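Local coordinates for protein glycerol dehydratase (Clostridium butyricum, PDB 1R9D) that dehydrates glycerol without coenzyme B12, probably by glycyl radical chemistry as in its relatives of the pyruvate formate-lyase family, at residues T140-E145 with M495-K500; V416-T421 with E623-T628; L422-D427 with P439-G444; G444-A449 with A695-L700. All blocks are in the same frame, centred on the assembly; numbering follows the deposited sequence.

From the N terminus, contact 1 opens first, at helix 141-147, and contact 2 follows at the end of helix 408-417. Contact 3 then opens and closes after only 11 intervening residues (422-427 with 439-444), nested inside both larger loops. Contact 4 starts from G444, where contact 3 ends. Contact 1 closes on helix 484-516, contact 2 at the C-terminal end of helix 607-624, and contact 4 last, at 695-700, so that contacts 1, 2 and 4 cross one another. Contacts 1 and 2 touch through helices 484-516 and 607-624, near the second subunit; R418 of contact 2 reaches S696 of contact 4. Contact 4 joins the pyruvate formate lyase-like and glycine radical portions of the chain.

Contact 1 of 4, residues T140-E145 with M495-K500; sequences TEETRE and MEYFVK
E142 and Y497 meet at the surface through a single direct bond, between the carboxylate of one and the phenol of the other. From CB, which is directed at the opposing helix, the E142 chain runs extended, with CG anti to the backbone N (chi1 173°). CG passes 3.4 Å from Y497 OH, and CD lies equally close to the phenol oxygen. At the tip, OE2 accepts from Y497 OH at 2.8 Å, on its anti side and 25° out of the carboxylate plane. OE2 lies at the edge of the ring, near the ring plane, 3.5 Å from Y497 CE1; the two flat groups are turned 58° against each other. A water adds a second link, donating to E142 O (2.8 Å) and to Y497 OH (2.6 Å), so the phenol gives one bond and receives another. K500 NZ stays 5.7 Å from E142 OE1, where it could only modestly stabilise the negative charge. Y497 packs edge-to-face with H501, whose ND1 is hydrogen-bonded to T143 OG1. Helix 141-147 touches helix 484-516, which is packed through M495, F498 and V499 on strand 449-452, through M495 and F498 on helix 453-461, and through M495, E496 and V499 on helix 607-624.

Contact 2 of 4, residues V416-T421 with E623-T628; sequences VSRGLT and EVNKYT
R418 takes hold of N625 end-on, with both terminal nitrogens directed at the same amide oxygen. The stronger of the two bonds runs from R418 NH2 to N625 OD1 at 2.9 Å, with a nearly straight N-H; the other, from R418 NH1 to N625 OD1, is longer at 3.2 Å and more bent. OD1 sits almost exactly in the guanidinium plane, but the amide is turned 73° from that plane. In consequence the two donors reach OD1 differently: NH2 is tilted 20° from the carbonyl plane, and NH1 stands well above it, 59° out, away from a lone pair. The arginine chain bends at chi2 and is straight beyond it, which carries its tip across from the Schellman-capped end of helix 408-417 at G419.

Two further N-H groups are engaged: NH2 also donates to I694 O, and NE makes a weak bond to S696 OG. N625 belongs to a type I turn from V624 to Y627, closed by Y627 N to V624 O at 3.2 Å. Beside it, K626 NZ pairs with E623 OE1 at 2.8 Å in a salt bridge, which E496 supplements by a long, weak ion pair.

The partners seen for the arginine are neutral: an amide, a backbone carbonyl and, weakly, a hydroxyl. It is held by directed bonds to these dipoles, and the paired donors fix which end of the N625 amide faces the arginine. The positive charge would polarise that carbonyl, probably strengthening both bonds.

Contact 3 of 4, residues L422-D427 with P439-G444; sequences LEDARD and PGKTEG
D424 and K441 form a salt bridge, and D427 and P439 add a van der Waals contact, backbone carbonyl to ring carbon. In the ionic pair, K441 NZ donates to D424 OD1 at 3.1 Å on the syn lone pair and more weakly to OD2 at 3.4 Å. The lysine chain is extended beyond CG and meets the aspartate at about a right angle. A water completes a small ring, accepting from K441 NZ (2.9 Å) and donating to D424 OD2 (2.8 Å). OD2 is also hydrogen-bonded to the hydroxyl of Y543, so the buried carboxylate is held by ammonium, water and phenol, probably keeping it ionised.

In the packing pair, the P439 ring places CD 3.3 Å from D427 O, just past the end of helix 422-426. The carboxylate of D427 is occupied elsewhere, in salt bridges with K438 and R287. The side chain of P439 lies about 14 Å from the bound glycerol.

Between the two segments run strands 429-431 and 435-437, with a Gly-Cys-Val-Glu sequence that spans the turn and runs into the second strand. This matches the cysteine loop that glycyl radical enzymes carry inside their barrel, so both pairs close the base of what is probably that loop.

Contact 4 of 4, residues G444-A449 with A695-L700; sequences GWHDSA and ASNGTL
N697 turns its CG anti to the backbone N (chi1 -163°), and H446 keeps its ring beside its own backbone N (chi1 -61°); these chi1 torsions bring amide and imidazole side by side, and their planes, turned by chi2, lie 11° apart. Both amide ends then serve one residue. H446 ND1 donates to N697 OD1 at 2.9 Å, nearly straight and close to the C=O axis, with the oxygen at the ring edge. N697 ND2 donates to H446 O at 2.8 Å, approaching from above the carbonyl plane. The reciprocal pair fixes the amide's rotation and is consistent with its orientation, since H446 O can only accept.

A water donates to N697 OD1 (3.0 Å) and to G444 O (2.7 Å), while G444 CA lies over one face of the imidazole, toward its rim, 3.5 Å above its plane. These buried polar atoms have further partners: Q549 for ND2, Y640 for H446 O and Q437 for H446 NE2.

The imidazole is about 5 Å from the bound glycerol, to which D447 hydrogen-bonds through OD2. Loops of the pyruvate formate lyase-like and glycine radical parts thus meet in what is probably the substrate pocket of a glycyl radical enzyme barrel.

Contact 1 of 4, residues T140-E145 with M495-K500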
# COMPACT_ATOMS: atom_id res chain seq x y z
N THR A 140 -12.31 -1.11 13.62
CA THR A 140 -12.15 -0.69 15.01
C THR A 140 -12.81 -1.75 15.88
O THR A 140 -13.62 -2.54 15.39
CB THR A 140 -12.83 0.64 15.28
OG1 THR A 140 -14.25 0.49 15.10
CG2 THR A 140 -12.32 1.72 14.33
N GLU A 141 -12.48 -1.77 17.16
CA GLU A 141 -13.08 -2.77 18.05
C GLU A 141 -14.60 -2.61 18.10
O GLU A 141 -15.33 -3.61 18.12
CB GLU A 141 -12.49 -2.66 19.45
CG GLU A 141 -12.92 -3.79 20.38
CD GLU A 141 -12.74 -5.16 19.74
OE1 GLU A 141 -11.59 -5.50 19.37
OE2 GLU A 141 -13.74 -5.90 19.62
N GLU A 142 -15.07 -1.37 18.11
CA GLU A 142 -16.51 -1.14 18.16
C GLU A 142 -17.19 -1.67 16.90
O GLU A 142 -18.31 -2.17 16.97
CB GLU A 142 -16.80 0.35 18.33
CG GLU A 142 -18.28 0.70 18.23
CD GLU A 142 -18.58 2.12 18.68
OE1 GLU A 142 -17.75 3.02 18.43
OE2 GLU A 142 -19.65 2.33 19.29
N THR A 143 -16.53 -1.56 15.75
CA THR A 143 -17.11 -2.06 14.51
C THR A 143 -17.16 -3.59 14.53
O THR A 143 -18.13 -4.20 14.10
CB THR A 143 -16.32 -1.59 13.27
OG1 THR A 143 -16.49 -0.18 13.09
CG2 THR A 143 -16.82 -2.31 12.02
N ARG A 144 -16.09 -4.20 15.04
CA ARG A 144 -16.03 -5.66 15.13
C ARG A 144 -17.20 -6.19 15.96
O ARG A 144 -17.82 -7.19 15.61
CB ARG A 144 -14.71 -6.10 15.75
CG ARG A 144 -13.49 -5.81 14.89
CD ARG A 144 -12.20 -5.97 15.68
NE ARG A 144 -11.03 -5.64 14.87
CZ ARG A 144 -9.92 -5.10 15.35
NH1 ARG A 144 -9.81 -4.82 16.64
NH2 ARG A 144 -8.91 -4.83 14.53
N GLU A 145 -17.50 -5.50 17.06
CA GLU A 145 -18.60 -5.92 17.91
C GLU A 145 -19.93 -5.79 17.17
O GLU A 145 -20.75 -6.71 17.20
CB GLU A 145 -18.63 -5.09 19.19
CG GLU A 145 -17.33 -5.16 19.98
CD GLU A 145 -17.46 -4.55 21.36
OE1 GLU A 145 -17.96 -3.40 21.46
OE2 GLU A 145 -17.06 -5.21 22.34
N MET A 495 -31.23 2.38 13.65
CA MET A 495 -30.86 2.19 12.25
C MET A 495 -29.54 2.91 11.96
O MET A 495 -28.63 2.35 11.35
CB MET A 495 -31.96 2.75 11.33
CG MET A 495 -31.81 2.41 9.85
SD MET A 495 -32.21 0.69 9.48
CE MET A 495 -34.03 0.74 9.51
N GLU A 496 -29.45 4.16 12.41
CA GLU A 496 -28.27 4.97 12.19
C GLU A 496 -26.98 4.34 12.71
O GLU A 496 -25.96 4.34 12.02
CB GLU A 496 -28.46 6.34 12.85
CG GLU A 496 -27.23 7.23 12.85
CD GLU A 496 -27.49 8.56 13.53
OE1 GLU A 496 -27.98 8.56 14.68
OE2 GLU A 496 -27.21 9.61 12.91
N TYR A 497 -27.04 3.80 13.92
CA TYR A 497 -25.87 3.19 14.54
C TYR A 497 -25.35 1.97 13.78
O TYR A 497 -24.17 1.88 13.47
CB TYR A 497 -26.19 2.78 15.98
CG TYR A 497 -25.00 2.18 16.71
CD1 TYR A 497 -23.99 3.00 17.22
CD2 TYR A 497 -24.87 0.80 16.86
CE1 TYR A 497 -22.88 2.46 17.87
CE2 TYR A 497 -23.75 0.25 17.50
CZ TYR A 497 -22.77 1.09 18.00
OH TYR A 497 -21.65 0.56 18.62
N PHE A 498 -26.24 1.03 13.49
CA PHE A 498 -25.81 -0.18 12.80
C PHE A 498 -25.49 0.01 11.32
O PHE A 498 -24.61 -0.68 10.80
CB PHE A 498 -26.85 -1.29 13.01
CG PHE A 498 -26.87 -1.80 14.42
CD1 PHE A 498 -25.86 -2.63 14.89
CD2 PHE A 498 -27.87 -1.40 15.30
CE1 PHE A 498 -25.83 -3.05 16.23
CE2 PHE A 498 -27.85 -1.81 16.64
CZ PHE A 498 -26.83 -2.64 17.10
N VAL A 499 -26.17 0.93 10.64
CA VAL A 499 -25.85 1.15 9.24
C VAL A 499 -24.46 1.77 9.17
O VAL A 499 -23.67 1.46 8.29
CB VAL A 499 -26.87 2.10 8.56
CG1 VAL A 499 -26.38 2.47 7.16
CG2 VAL A 499 -28.22 1.40 8.45
N LYS A 500 -24.14 2.64 10.13
CA LYS A 500 -22.83 3.28 10.16
C LYS A 500 -21.72 2.22 10.23
O LYS A 500 -20.76 2.27 9.47
CB LYS A 500 -22.71 4.21 11.37
CG LYS A 500 -21.40 4.99 11.39
CD LYS A 500 -20.83 5.14 12.79
CE LYS A 500 -21.77 5.89 13.72
NZ LYS A 500 -21.17 6.05 15.07
O HOH W 1 -20.57 -1.85 18.51

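Contact 2 of 4, residues V416-T421 with E623-T628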
# COMPACT_ATOMS: atom_id res chain seq x y z
N VAL A 416 -29.46 7.58 -13.78
CA VAL A 416 -29.00 8.93 -14.13
C VAL A 416 -28.90 9.75 -12.86
O VAL A 416 -28.03 10.61 -12.72
CB VAL A 416 -29.97 9.63 -15.12
CG1 VAL A 416 -29.48 11.05 -15.38
CG2 VAL A 416 -30.04 8.85 -16.42
N SER A 417 -29.82 9.49 -11.93
CA SER A 417 -29.84 10.19 -10.65
C SER A 417 -28.55 9.89 -9.88
O SER A 417 -28.07 10.72 -9.10
CB SER A 417 -31.06 9.73 -9.84
OG SER A 417 -31.09 10.37 -8.57
N ARG A 418 -27.98 8.71 -10.10
CA ARG A 418 -26.75 8.30 -9.42
C ARG A 418 -25.47 8.73 -10.14
O ARG A 418 -24.37 8.38 -9.71
CB ARG A 418 -26.74 6.78 -9.22
CG ARG A 418 -27.77 6.27 -8.22
CD ARG A 418 -27.38 6.61 -6.78
NE ARG A 418 -28.38 6.14 -5.82
CZ ARG A 418 -28.26 6.24 -4.50
NH1 ARG A 418 -27.17 6.80 -3.96
NH2 ARG A 418 -29.22 5.76 -3.70
N GLY A 419 -25.60 9.47 -11.24
CA GLY A 419 -24.40 9.93 -11.93
C GLY A 419 -24.11 9.41 -13.33
O GLY A 419 -23.19 9.91 -13.99
N LEU A 420 -24.84 8.40 -13.80
CA LEU A 420 -24.61 7.88 -15.14
C LEU A 420 -25.17 8.83 -16.18
O LEU A 420 -26.13 9.55 -15.91
CB LEU A 420 -25.27 6.51 -15.32
CG LEU A 420 -24.53 5.28 -14.78
CD1 LEU A 420 -24.50 5.32 -13.27
CD2 LEU A 420 -25.21 4.01 -15.28
N THR A 421 -24.57 8.85 -17.36
CA THR A 421 -25.09 9.70 -18.44
C THR A 421 -26.36 8.99 -18.90
O THR A 421 -26.55 7.82 -18.59
CB THR A 421 -24.13 9.76 -19.63
OG1 THR A 421 -23.93 8.44 -20.15
CG2 THR A 421 -22.79 10.34 -19.20
N GLU A 623 -30.11 6.31 5.42
CA GLU A 623 -28.88 6.14 6.17
C GLU A 623 -27.77 5.67 5.24
O GLU A 623 -26.66 6.21 5.26
CB GLU A 623 -29.05 5.13 7.31
CG GLU A 623 -29.93 5.58 8.48
CD GLU A 623 -29.50 6.91 9.07
OE1 GLU A 623 -28.29 7.13 9.27
OE2 GLU A 623 -30.39 7.75 9.35
N VAL A 624 -28.06 4.66 4.42
CA VAL A 624 -27.07 4.12 3.49
C VAL A 624 -26.50 5.20 2.57
O VAL A 624 -25.29 5.24 2.33
CB VAL A 624 -27.67 2.98 2.64
CG1 VAL A 624 -26.67 2.52 1.58
CG2 VAL A 624 -28.05 1.80 3.53
N ASN A 625 -27.36 6.08 2.07
CA ASN A 625 -26.94 7.16 1.17
C ASN A 625 -25.89 8.11 1.75
O ASN A 625 -25.23 8.83 1.00
CB ASN A 625 -28.15 7.99 0.72
CG ASN A 625 -28.89 7.36 -0.45
OD1 ASN A 625 -28.46 6.36 -1.01
ND2 ASN A 625 -30.01 7.97 -0.82
N LYS A 626 -25.75 8.13 3.07
CA LYS A 626 -24.79 9.03 3.71
C LYS A 626 -23.32 8.67 3.51
O LYS A 626 -22.45 9.53 3.68
CB LYS A 626 -25.04 9.08 5.22
CG LYS A 626 -26.34 9.70 5.65
CD LYS A 626 -26.55 9.46 7.13
CE LYS A 626 -27.81 10.13 7.65
NZ LYS A 626 -27.95 9.90 9.12
N TYR A 627 -23.06 7.42 3.15
CA TYR A 627 -21.68 6.94 3.03
C TYR A 627 -21.00 6.89 1.66
O TYR A 627 -21.66 6.80 0.63
CB TYR A 627 -21.61 5.56 3.69
CG TYR A 627 -22.10 5.60 5.11
CD1 TYR A 627 -23.46 5.50 5.40
CD2 TYR A 627 -21.22 5.87 6.16
CE1 TYR A 627 -23.94 5.69 6.71
CE2 TYR A 627 -21.68 6.06 7.46
CZ TYR A 627 -23.04 5.97 7.73
OH TYR A 627 -23.50 6.22 9.00
N THR A 628 -19.67 6.96 1.68
CA THR A 628 -18.86 6.88 0.47
C THR A 628 -17.78 5.81 0.69
O THR A 628 -17.45 5.47 1.83
CB THR A 628 -18.18 8.23 0.16
OG1 THR A 628 -17.31 8.59 1.23
CG2 THR A 628 -19.22 9.33 -0.03

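Contact 3 of 4, residues L422-D427 with P439-G444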
# COMPACT_ATOMS: atom_id res chain seq x y z
N LEU A 422 -27.22 9.69 -19.63
CA LEU A 422 -28.44 9.07 -20.13
C LEU A 422 -28.09 7.93 -21.09
O LEU A 422 -28.74 6.88 -21.08
CB LEU A 422 -29.32 10.10 -20.84
CG LEU A 422 -30.63 9.61 -21.46
CD1 LEU A 422 -31.52 8.99 -20.40
CD2 LEU A 422 -31.34 10.79 -22.14
N GLU A 423 -27.06 8.13 -21.90
CA GLU A 423 -26.64 7.11 -22.86
C GLU A 423 -26.21 5.84 -22.13
O GLU A 423 -26.62 4.74 -22.49
CB GLU A 423 -25.48 7.63 -23.71
CG GLU A 423 -25.34 6.92 -25.05
CD GLU A 423 -24.02 7.21 -25.76
OE1 GLU A 423 -23.55 8.37 -25.71
OE2 GLU A 423 -23.45 6.27 -26.37
N ASP A 424 -25.39 5.99 -21.09
CA ASP A 424 -24.92 4.84 -20.32
C ASP A 424 -26.06 4.16 -19.57
O ASP A 424 -26.13 2.94 -19.53
CB ASP A 424 -23.82 5.26 -19.33
CG ASP A 424 -22.46 5.44 -19.99
OD1 ASP A 424 -22.27 4.95 -21.13
OD2 ASP A 424 -21.57 6.05 -19.37
N ALA A 425 -26.94 4.95 -18.97
CA ALA A 425 -28.07 4.39 -18.23
C ALA A 425 -28.97 3.55 -19.13
O ALA A 425 -29.48 2.51 -18.72
CB ALA A 425 -28.89 5.51 -17.57
N ARG A 426 -29.16 4.00 -20.37
CA ARG A 426 -30.00 3.28 -21.33
C ARG A 426 -29.40 1.93 -21.72
O ARG A 426 -30.12 1.04 -22.17
CB ARG A 426 -30.21 4.11 -22.60
CG ARG A 426 -31.25 5.20 -22.45
CD ARG A 426 -31.34 6.07 -23.69
NE ARG A 426 -32.46 7.00 -23.61
CZ ARG A 426 -32.60 8.07 -24.38
NH1 ARG A 426 -31.67 8.35 -25.29
NH2 ARG A 426 -33.66 8.86 -24.25
N ASP A 427 -28.10 1.77 -21.53
CA ASP A 427 -27.42 0.53 -21.89
C ASP A 427 -27.16 -0.38 -20.68
O ASP A 427 -26.25 -1.20 -20.69
CB ASP A 427 -26.10 0.87 -22.59
CG ASP A 427 -25.50 -0.32 -23.33
OD1 ASP A 427 -26.25 -1.00 -24.07
OD2 ASP A 427 -24.28 -0.56 -23.17
N PRO A 439 -22.51 -1.88 -18.06
CA PRO A 439 -21.43 -2.86 -18.21
C PRO A 439 -20.16 -2.25 -18.80
O PRO A 439 -20.23 -1.32 -19.60
CB PRO A 439 -22.03 -3.91 -19.14
CG PRO A 439 -23.51 -3.80 -18.88
CD PRO A 439 -23.70 -2.30 -18.82
N GLY A 440 -19.02 -2.79 -18.38
CA GLY A 440 -17.74 -2.33 -18.88
C GLY A 440 -17.24 -0.98 -18.39
O GLY A 440 -16.23 -0.48 -18.89
N LYS A 441 -17.92 -0.39 -17.41
CA LYS A 441 -17.52 0.91 -16.89
C LYS A 441 -17.73 1.05 -15.39
O LYS A 441 -17.49 2.12 -14.83
CB LYS A 441 -18.32 2.02 -17.57
CG LYS A 441 -18.15 2.12 -19.08
CD LYS A 441 -18.82 3.40 -19.58
CE LYS A 441 -18.57 3.61 -21.07
NZ LYS A 441 -19.20 4.88 -21.55
N THR A 442 -18.13 -0.03 -14.73
CA THR A 442 -18.46 0.02 -13.30
C THR A 442 -17.81 -0.98 -12.34
O THR A 442 -17.56 -2.13 -12.69
CB THR A 442 -19.99 -0.16 -13.13
OG1 THR A 442 -20.68 0.64 -14.10
CG2 THR A 442 -20.45 0.23 -11.74
N GLU A 443 -17.55 -0.51 -11.12
CA GLU A 443 -17.07 -1.34 -10.02
C GLU A 443 -18.17 -1.01 -9.00
O GLU A 443 -18.07 -0.05 -8.25
CB GLU A 443 -15.70 -0.91 -9.49
CG GLU A 443 -15.27 -1.65 -8.20
CD GLU A 443 -15.04 -3.15 -8.39
OE1 GLU A 443 -15.74 -3.77 -9.23
OE2 GLU A 443 -14.17 -3.73 -7.70
N GLY A 444 -19.23 -1.82 -8.99
CA GLY A 444 -20.36 -1.54 -8.13
C GLY A 444 -20.50 -2.17 -6.76
O GLY A 444 -21.35 -1.73 -5.98
O HOH W 2 -19.54 7.53 -20.52

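Contact 4 of 4, residues G444-A449 with A695-L700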
# COMPACT_ATOMS: atom_id res chain seq x y z
N GLY A 444 -19.23 -1.82 -8.99
CA GLY A 444 -20.36 -1.54 -8.13
C GLY A 444 -20.50 -2.17 -6.76
O GLY A 444 -21.35 -1.73 -5.98
N TRP A 445 -19.70 -3.20 -6.44
CA TRP A 445 -19.81 -3.84 -5.13
C TRP A 445 -21.31 -4.03 -4.81
O TRP A 445 -21.77 -3.72 -3.71
CB TRP A 445 -19.14 -2.95 -4.07
CG TRP A 445 -17.70 -3.33 -3.81
CD1 TRP A 445 -16.73 -3.59 -4.74
CD2 TRP A 445 -17.10 -3.58 -2.53
NE1 TRP A 445 -15.57 -4.00 -4.11
CE2 TRP A 445 -15.78 -4.01 -2.76
CE3 TRP A 445 -17.57 -3.49 -1.21
CZ2 TRP A 445 -14.91 -4.35 -1.72
CZ3 TRP A 445 -16.70 -3.83 -0.17
CH2 TRP A 445 -15.39 -4.26 -0.43
N HIS A 446 -22.05 -4.55 -5.78
CA HIS A 446 -23.50 -4.73 -5.69
C HIS A 446 -24.12 -5.63 -4.60
O HIS A 446 -25.34 -5.70 -4.47
CB HIS A 446 -24.04 -5.12 -7.06
CG HIS A 446 -23.79 -4.09 -8.12
ND1 HIS A 446 -24.45 -2.88 -8.15
CD2 HIS A 446 -22.94 -4.08 -9.18
CE1 HIS A 446 -24.02 -2.17 -9.18
NE2 HIS A 446 -23.11 -2.87 -9.82
N ASP A 447 -23.30 -6.36 -3.84
CA ASP A 447 -23.84 -7.15 -2.74
C ASP A 447 -22.81 -7.17 -1.62
O ASP A 447 -22.28 -8.22 -1.24
CB ASP A 447 -24.20 -8.58 -3.16
CG ASP A 447 -25.04 -9.29 -2.10
OD1 ASP A 447 -25.44 -8.62 -1.12
OD2 ASP A 447 -25.31 -10.50 -2.24
N SER A 448 -22.54 -5.98 -1.10
CA SER A 448 -21.56 -5.79 -0.05
C SER A 448 -22.01 -6.19 1.35
O SER A 448 -21.18 -6.29 2.25
CB SER A 448 -21.10 -4.33 -0.05
OG SER A 448 -22.14 -3.46 0.35
N ALA A 449 -23.31 -6.42 1.53
CA ALA A 449 -23.81 -6.81 2.85
C ALA A 449 -25.31 -7.05 2.87
O ALA A 449 -26.03 -6.64 1.96
CB ALA A 449 -23.47 -5.73 3.87
N ALA A 695 -33.66 3.03 -3.91
CA ALA A 695 -33.03 1.72 -3.75
C ALA A 695 -32.48 1.31 -5.11
O ALA A 695 -32.87 0.29 -5.68
CB ALA A 695 -34.06 0.70 -3.27
N SER A 696 -31.54 2.11 -5.62
CA SER A 696 -30.93 1.90 -6.92
C SER A 696 -30.04 0.67 -7.05
O SER A 696 -29.58 0.35 -8.14
CB SER A 696 -30.17 3.16 -7.34
OG SER A 696 -29.37 3.64 -6.28
N ASN A 697 -29.77 -0.01 -5.94
CA ASN A 697 -28.98 -1.22 -6.03
C ASN A 697 -29.95 -2.36 -6.31
O ASN A 697 -29.57 -3.52 -6.41
CB ASN A 697 -28.19 -1.48 -4.74
CG ASN A 697 -27.07 -2.48 -4.95
OD1 ASN A 697 -26.31 -2.37 -5.92
ND2 ASN A 697 -26.96 -3.46 -4.06
N GLY A 698 -31.23 -2.01 -6.42
CA GLY A 698 -32.26 -2.98 -6.75
C GLY A 698 -33.21 -3.48 -5.67
O GLY A 698 -32.86 -3.58 -4.50
N THR A 699 -34.44 -3.79 -6.08
CA THR A 699 -35.44 -4.33 -5.17
C THR A 699 -35.97 -5.59 -5.85
O THR A 699 -36.01 -5.67 -7.07
CB THR A 699 -36.61 -3.34 -4.92
OG1 THR A 699 -37.41 -3.23 -6.10
CG2 THR A 699 -36.07 -1.97 -4.55
N LEU A 700 -36.37 -6.58 -5.05
CA LEU A 700 -36.84 -7.84 -5.60
C LEU A 700 -38.27 -8.19 -5.18
O LEU A 700 -38.59 -8.22 -3.99
CB LEU A 700 -35.87 -8.95 -5.17
CG LEU A 700 -36.04 -10.37 -5.72
CD1 LEU A 700 -34.67 -11.02 -5.80
CD2 LEU A 700 -36.97 -11.17 -4.84
O HOH W 3 -23.86 -0.70 -5.56